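PDB 3LFT: uncharacterized protein, which probably serves as the substrate-binding protein of an ABC transporter and binds L-tryptophan between its two lobes. Local coordinates for residues I5-F10 with V67-P72; D145-Q150 with P193-I198. One frame throughout, in Å; residues are numbered along the deposited sequence.

Interaction 1 of 2, residues I5-F10 with V67-P72; sequences IGVLQF and VGIATP. With TRP (tryptophan), chain C.
Pro72 lies over one face of the Phe10 ring. Its CB sits 3.6 Å from the centroid of the Phe10 ring and 18° off the ring normal, a CH-pi contact. The Pro72 CG stays near the CE2 and CZ side of the same ring. Phe10 CG is anti to its backbone N (chi1 173°), which swings the ring forward over the start of helix 71-80. The Phe10 CB also packs on Ala70 CB.

Behind this end, Val7 and Val67 stand side by side and point the same way, with Val7 CG2 4.0 Å from Val67 CB. Ile69 shares their face of the sheet. Its extended arm (chi2 179°) brings CD1 to Val7 CG1 (3.9 Å from Ile69 CD1) and, at about a right angle to it, near Gln9 OE1. The Gln9 amide turns its NE2 to Val11 O and Asp17 OD1.

The backbones form a parallel ladder. Val67 N bonds to Gly6 O, Leu8 N to Val67 O at 2.8 Å, and Ile69 N to Leu8 O. Phe10 N extends it to Ile69 O at 3.1 Å. Ala70 then takes the N-cap position. Just beyond it, Thr71 N gives a nearly straight 2.8 Å bond to O of the bound tryptophan, while Thr71 OG1 donates to OXT. The ligand carboxylate is thus gripped at a helix N terminus.

These are adjacent strands of the parallel sheet in a periplasmic-binding-protein fold. Strand 37-43 flanks strand 3-9 on its other edge. Helix 14-29 covers Gln9 and Ile69; helix 48-58 packs against Leu8, Phe10 and Pro72.

Interaction 2 of 2, residues D145-Q150 with P193-I198; sequences DNSKTQ and PIDNTI. With TRP (tryptophan), chain C.
The Gln150 amide has Pro193 CB over one face, 3.7 Å from Gln150 CD. Its NE2 points in the amide plane at two carbonyls, Ile194 O across the contact and Asn146 O one helical turn back. NE2 lies above the plane of each carbonyl. Its OE1 takes Ile194 N at 2.8 Å. The amide therefore grips both backbone polar atoms of Ile194. Asn146 CG sits between the backbone N and the carbonyl carbon (chi1 39°), which turns its amide to Ile194 O. Asn146 ND2 lies 3.0 Å from Ile194 O, in the carbonyl plane, and also bonds to Glu144 OE1. Asn146 CB comes within 3.4 Å of the ligand OXT.

Ile194 is the centre of an inverse gamma turn. This turn follows strand 189-192 and leads into helix 196-200, a strand-to-helix connection at the ligand cleft of a periplasmic-binding-protein fold. Asp195 is the N-cap: its OD1 accepts Ile198 N at 2.8 Å. Its other oxygen, OD2, accepts Ser147 OG at 2.6 Å and also Ser141 N.

The bound tryptophan meets the turn and the first residue of the helix. Ile194 CG2 lies over the indole, 3.3 Å from its CD2. Asn196 ND2 donates to the ligand O at 2.9 Å.

How the interactions relate
From the N terminus, strand 3-9 is followed by helix 14-29, strand 37-43 and helix 48-58. Interaction 1 closes this excursion when strand 65-69 returns beside the first strand. The chain later enters the second lobe. There, interaction 2 closes another loop, through strands 164-170 and 189-192, by joining the start of helix 145-160 to the turn that leads into helix 196-200. The two loops are in series, neither nested nor crossed. Each contact ties parts of its own lobe. They meet at the tryptophan, where Thr71 packs on Asn146 and Ala70 on Asn196. The ligand carboxylate draws bonds from both lobes.

Interaction 1 of 2, residues I5-F10 with V67-P72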
loop_
_atom_site.group_PDB
_atom_site.type_symbol
_atom_site.label_atom_id
_atom_site.label_comp_id
_atom_site.label_asym_id
_atom_site.label_seq_id
_atom_site.Cartn_x
_atom_site.Cartn_y
_atom_site.Cartn_z
ATOM N N ILE A 5 -23.040 -3.789 -2.008
ATOM C CA ILE A 5 -21.880 -3.026 -1.501
ATOM C C ILE A 5 -21.312 -2.109 -2.566
ATOM O O ILE A 5 -21.396 -2.403 -3.761
ATOM C CB ILE A 5 -20.759 -3.931 -0.940
ATOM C CG1 ILE A 5 -20.131 -4.765 -2.047
ATOM C CG2 ILE A 5 -21.295 -4.858 0.148
ATOM C CD1 ILE A 5 -18.875 -5.550 -1.598
ATOM N N GLY A 6 -20.768 -0.980 -2.133
ATOM C CA GLY A 6 -20.040 -0.102 -3.032
ATOM C C GLY A 6 -18.556 -0.223 -2.750
ATOM O O GLY A 6 -18.144 -0.353 -1.590
ATOM N N VAL A 7 -17.756 -0.201 -3.810
ATOM C CA VAL A 7 -16.289 -0.318 -3.690
ATOM C C VAL A 7 -15.639 0.817 -4.460
ATOM O O VAL A 7 -15.925 1.010 -5.650
ATOM C CB VAL A 7 -15.788 -1.656 -4.241
ATOM C CG1 VAL A 7 -14.258 -1.746 -4.207
ATOM C CG2 VAL A 7 -16.390 -2.829 -3.480
ATOM N N LEU A 8 -14.788 1.584 -3.774
ATOM C CA LEU A 8 -14.012 2.644 -4.413
ATOM C C LEU A 8 -12.550 2.241 -4.361
ATOM O O LEU A 8 -11.964 2.124 -3.278
ATOM C CB LEU A 8 -14.220 4.002 -3.711
ATOM C CG LEU A 8 -13.420 5.176 -4.293
ATOM C CD1 LEU A 8 -13.839 5.486 -5.734
ATOM C CD2 LEU A 8 -13.570 6.414 -3.405
ATOM N N GLN A 9 -11.975 1.992 -5.538
ATOM C CA GLN A 9 -10.545 1.755 -5.641
ATOM C C GLN A 9 -9.884 3.092 -5.988
ATOM O O GLN A 9 -10.289 3.774 -6.916
ATOM C CB GLN A 9 -10.274 0.695 -6.695
ATOM C CG GLN A 9 -8.783 0.365 -6.818
ATOM C CD GLN A 9 -8.545 -0.825 -7.720
ATOM O OE1 GLN A 9 -9.307 -1.794 -7.726
ATOM N NE2 GLN A 9 -7.455 -0.753 -8.487
ATOM N N PHE A 10 -8.852 3.462 -5.231
ATOM C CA PHE A 10 -8.310 4.807 -5.375
ATOM C C PHE A 10 -7.738 5.043 -6.772
ATOM O O PHE A 10 -7.960 6.102 -7.354
ATOM C CB PHE A 10 -7.239 5.095 -4.312
ATOM C CG PHE A 10 -6.528 6.413 -4.506
ATOM C CD1 PHE A 10 -7.245 7.607 -4.646
ATOM C CD2 PHE A 10 -5.138 6.455 -4.568
ATOM C CE1 PHE A 10 -6.588 8.803 -4.830
ATOM C CE2 PHE A 10 -4.466 7.659 -4.763
ATOM C CZ PHE A 10 -5.190 8.836 -4.893
ATOM N N VAL A 67 -16.567 0.162 0.650
ATOM C CA VAL A 67 -15.206 -0.348 0.810
ATOM C C VAL A 67 -14.261 0.598 0.112
ATOM O O VAL A 67 -14.483 0.911 -1.060
ATOM C CB VAL A 67 -15.056 -1.756 0.158
ATOM C CG1 VAL A 67 -13.658 -2.326 0.416
ATOM C CG2 VAL A 67 -16.127 -2.724 0.691
ATOM N N GLY A 68 -13.233 1.059 0.815
ATOM C CA GLY A 68 -12.231 1.925 0.211
ATOM C C GLY A 68 -10.905 1.211 0.100
ATOM O O GLY A 68 -10.306 0.836 1.117
ATOM N N ILE A 69 -10.459 1.004 -1.136
ATOM C CA ILE A 69 -9.154 0.372 -1.395
ATOM C C ILE A 69 -8.110 1.467 -1.511
ATOM O O ILE A 69 -8.158 2.275 -2.445
ATOM C CB ILE A 69 -9.156 -0.514 -2.683
ATOM C CG1 ILE A 69 -10.350 -1.478 -2.680
ATOM C CG2 ILE A 69 -7.820 -1.275 -2.766
ATOM C CD1 ILE A 69 -10.450 -2.380 -3.934
ATOM N N ALA A 70 -7.212 1.477 -0.516
ATOM C CA ALA A 70 -6.143 2.471 -0.293
ATOM C C ALA A 70 -6.663 3.655 0.515
ATOM O O ALA A 70 -7.860 3.981 0.498
ATOM C CB ALA A 70 -5.449 2.925 -1.613
ATOM N N THR A 71 -5.752 4.284 1.234
ATOM C CA THR A 71 -6.065 5.325 2.196
ATOM C C THR A 71 -6.912 6.483 1.622
ATOM O O THR A 71 -7.920 6.827 2.227
ATOM C CB THR A 71 -4.767 5.806 2.915
ATOM O OG1 THR A 71 -4.293 4.756 3.752
ATOM C CG2 THR A 71 -5.012 7.033 3.782
ATOM N N PRO A 72 -6.556 7.031 0.445
ATOM C CA PRO A 72 -7.404 8.149 -0.021
ATOM C C PRO A 72 -8.846 7.739 -0.316
ATOM O O PRO A 72 -9.758 8.559 -0.164
ATOM C CB PRO A 72 -6.702 8.617 -1.291
ATOM C CG PRO A 72 -5.249 8.224 -1.050
ATOM C CD PRO A 72 -5.346 6.872 -0.383
HETATM N N TRP C . -1.591 0.620 1.997
HETATM C CA TRP C . -1.749 1.687 0.966
HETATM C C TRP C . -2.503 2.843 1.538
HETATM O O TRP C . -3.065 3.649 0.792
HETATM C CB TRP C . -2.449 1.109 -0.275
HETATM C CG TRP C . -1.645 -0.005 -0.896
HETATM C CD1 TRP C . -1.842 -1.378 -0.759
HETATM C CD2 TRP C . -0.462 0.156 -1.750
HETATM N NE1 TRP C . -0.878 -2.056 -1.469
HETATM C CE2 TRP C . -0.031 -1.211 -2.057
HETATM C CE3 TRP C . 0.219 1.261 -2.202
HETATM C CZ2 TRP C . 1.090 -1.377 -2.851
HETATM C CZ3 TRP C . 1.345 1.058 -2.993
HETATM C CH2 TRP C . 1.759 -0.251 -3.309
HETATM O OXT TRP C . -2.555 2.981 2.769
#

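Interaction 2 of 2, residues D145-Q150 with P193-I198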
loop_
_atom_site.group_PDB
_atom_site.type_symbol
_atom_site.label_atom_id
_atom_site.label_comp_id
_atom_site.label_asym_id
_atom_site.label_seq_id
_atom_site.Cartn_x
_atom_site.Cartn_y
_atom_site.Cartn_z
ATOM N N ASP A 145 -1.310 10.361 3.430
ATOM C CA ASP A 145 -1.123 10.233 4.871
ATOM C C ASP A 145 -0.394 8.942 5.201
ATOM O O ASP A 145 0.449 8.936 6.093
ATOM C CB ASP A 145 -2.445 10.295 5.611
ATOM C CG ASP A 145 -3.063 11.693 5.580
ATOM O OD1 ASP A 145 -2.340 12.675 5.260
ATOM O OD2 ASP A 145 -4.271 11.825 5.865
ATOM N N ASN A 146 -0.692 7.851 4.477
ATOM C CA ASN A 146 0.033 6.585 4.679
ATOM C C ASN A 146 1.533 6.726 4.580
ATOM O O ASN A 146 2.279 6.101 5.352
ATOM C CB ASN A 146 -0.452 5.507 3.690
ATOM C CG ASN A 146 -0.744 6.048 2.295
ATOM O OD1 ASN A 146 -1.651 6.879 2.124
ATOM N ND2 ASN A 146 0.031 5.610 1.297
ATOM N N SER A 147 2.004 7.541 3.641
ATOM C CA SER A 147 3.446 7.632 3.435
ATOM C C SER A 147 4.144 8.496 4.471
ATOM O O SER A 147 5.302 8.240 4.810
ATOM C CB SER A 147 3.753 8.148 2.043
ATOM O OG SER A 147 3.293 7.220 1.082
ATOM N N LYS A 148 3.455 9.515 4.984
ATOM C CA LYS A 148 4.043 10.373 6.009
ATOM C C LYS A 148 4.540 9.532 7.200
ATOM O O LYS A 148 5.679 9.661 7.647
ATOM C CB LYS A 148 3.011 11.405 6.451
ATOM N N THR A 149 3.675 8.638 7.679
ATOM C CA THR A 149 3.963 7.762 8.804
ATOM C C THR A 149 5.133 6.817 8.467
ATOM O O THR A 149 6.036 6.593 9.274
ATOM C CB THR A 149 2.673 6.927 9.123
ATOM O OG1 THR A 149 1.604 7.822 9.469
ATOM C CG2 THR A 149 2.940 5.924 10.254
ATOM N N GLN A 150 5.094 6.249 7.268
ATOM C CA GLN A 150 6.107 5.259 6.893
ATOM C C GLN A 150 7.493 5.857 6.782
ATOM O O GLN A 150 8.479 5.235 7.188
ATOM C CB GLN A 150 5.743 4.604 5.567
ATOM C CG GLN A 150 4.514 3.729 5.605
ATOM C CD GLN A 150 4.191 3.255 4.230
ATOM O OE1 GLN A 150 4.849 2.354 3.717
ATOM N NE2 GLN A 150 3.176 3.877 3.599
ATOM N N PRO A 193 8.067 3.970 0.012
ATOM C CA PRO A 193 7.122 3.341 0.934
ATOM C C PRO A 193 5.930 2.740 0.187
ATOM O O PRO A 193 5.888 2.736 -1.064
ATOM C CB PRO A 193 6.705 4.488 1.863
ATOM C CG PRO A 193 6.936 5.723 1.085
ATOM C CD PRO A 193 8.059 5.441 0.113
ATOM N N ILE A 194 4.970 2.225 0.949
ATOM C CA ILE A 194 3.710 1.738 0.384
ATOM C C ILE A 194 2.907 2.999 -0.003
ATOM O O ILE A 194 2.147 3.535 0.813
ATOM C CB ILE A 194 2.950 0.816 1.372
ATOM C CG1 ILE A 194 3.841 -0.312 1.900
ATOM C CG2 ILE A 194 1.732 0.226 0.693
ATOM C CD1 ILE A 194 3.182 -1.071 3.056
ATOM N N ASP A 195 3.139 3.469 -1.224
ATOM C CA ASP A 195 2.739 4.804 -1.660
ATOM C C ASP A 195 2.006 4.654 -2.989
ATOM O O ASP A 195 2.565 4.144 -3.967
ATOM C CB ASP A 195 3.994 5.674 -1.812
ATOM C CG ASP A 195 3.672 7.094 -2.211
ATOM O OD1 ASP A 195 3.257 7.319 -3.370
ATOM O OD2 ASP A 195 3.807 7.995 -1.340
ATOM N N ASN A 196 0.749 5.086 -3.043
ATOM C CA ASN A 196 -0.061 4.891 -4.249
ATOM C C ASN A 196 0.403 5.733 -5.431
ATOM O O ASN A 196 0.309 5.295 -6.580
ATOM C CB ASN A 196 -1.522 5.220 -3.964
ATOM C CG ASN A 196 -2.112 4.294 -2.940
ATOM O OD1 ASN A 196 -2.415 3.143 -3.246
ATOM N ND2 ASN A 196 -2.289 4.780 -1.716
ATOM N N THR A 197 0.859 6.951 -5.159
ATOM C CA THR A 197 1.330 7.865 -6.213
ATOM C C THR A 197 2.535 7.252 -6.930
ATOM O O THR A 197 2.539 7.118 -8.158
ATOM C CB THR A 197 1.667 9.273 -5.627
ATOM O OG1 THR A 197 0.505 9.779 -4.942
ATOM C CG2 THR A 197 2.108 10.258 -6.714
ATOM N N ILE A 198 3.544 6.852 -6.156
ATOM C CA ILE A 198 4.747 6.304 -6.777
ATOM C C ILE A 198 4.408 4.942 -7.380
ATOM O O ILE A 198 4.907 4.607 -8.454
ATOM C CB ILE A 198 5.930 6.218 -5.789
ATOM C CG1 ILE A 198 6.165 7.572 -5.106
ATOM C CG2 ILE A 198 7.204 5.723 -6.482
ATOM C CD1 ILE A 198 6.451 8.770 -6.038
HETATM N N TRP C . -1.591 0.620 1.997
HETATM C CA TRP C . -1.749 1.687 0.966
HETATM C C TRP C . -2.503 2.843 1.538
HETATM O O TRP C . -3.065 3.649 0.792
HETATM C CB TRP C . -2.449 1.109 -0.275
HETATM C CG TRP C . -1.645 -0.005 -0.896
HETATM C CD1 TRP C . -1.842 -1.378 -0.759
HETATM C CD2 TRP C . -0.462 0.156 -1.750
HETATM N NE1 TRP C . -0.878 -2.056 -1.469
HETATM C CE2 TRP C . -0.031 -1.211 -2.057
HETATM C CE3 TRP C . 0.219 1.261 -2.202
HETATM C CZ2 TRP C . 1.090 -1.377 -2.851
HETATM C CZ3 TRP C . 1.345 1.058 -2.993
HETATM C CH2 TRP C . 1.759 -0.251 -3.309
HETATM O OXT TRP C . -2.555 2.981 2.769
#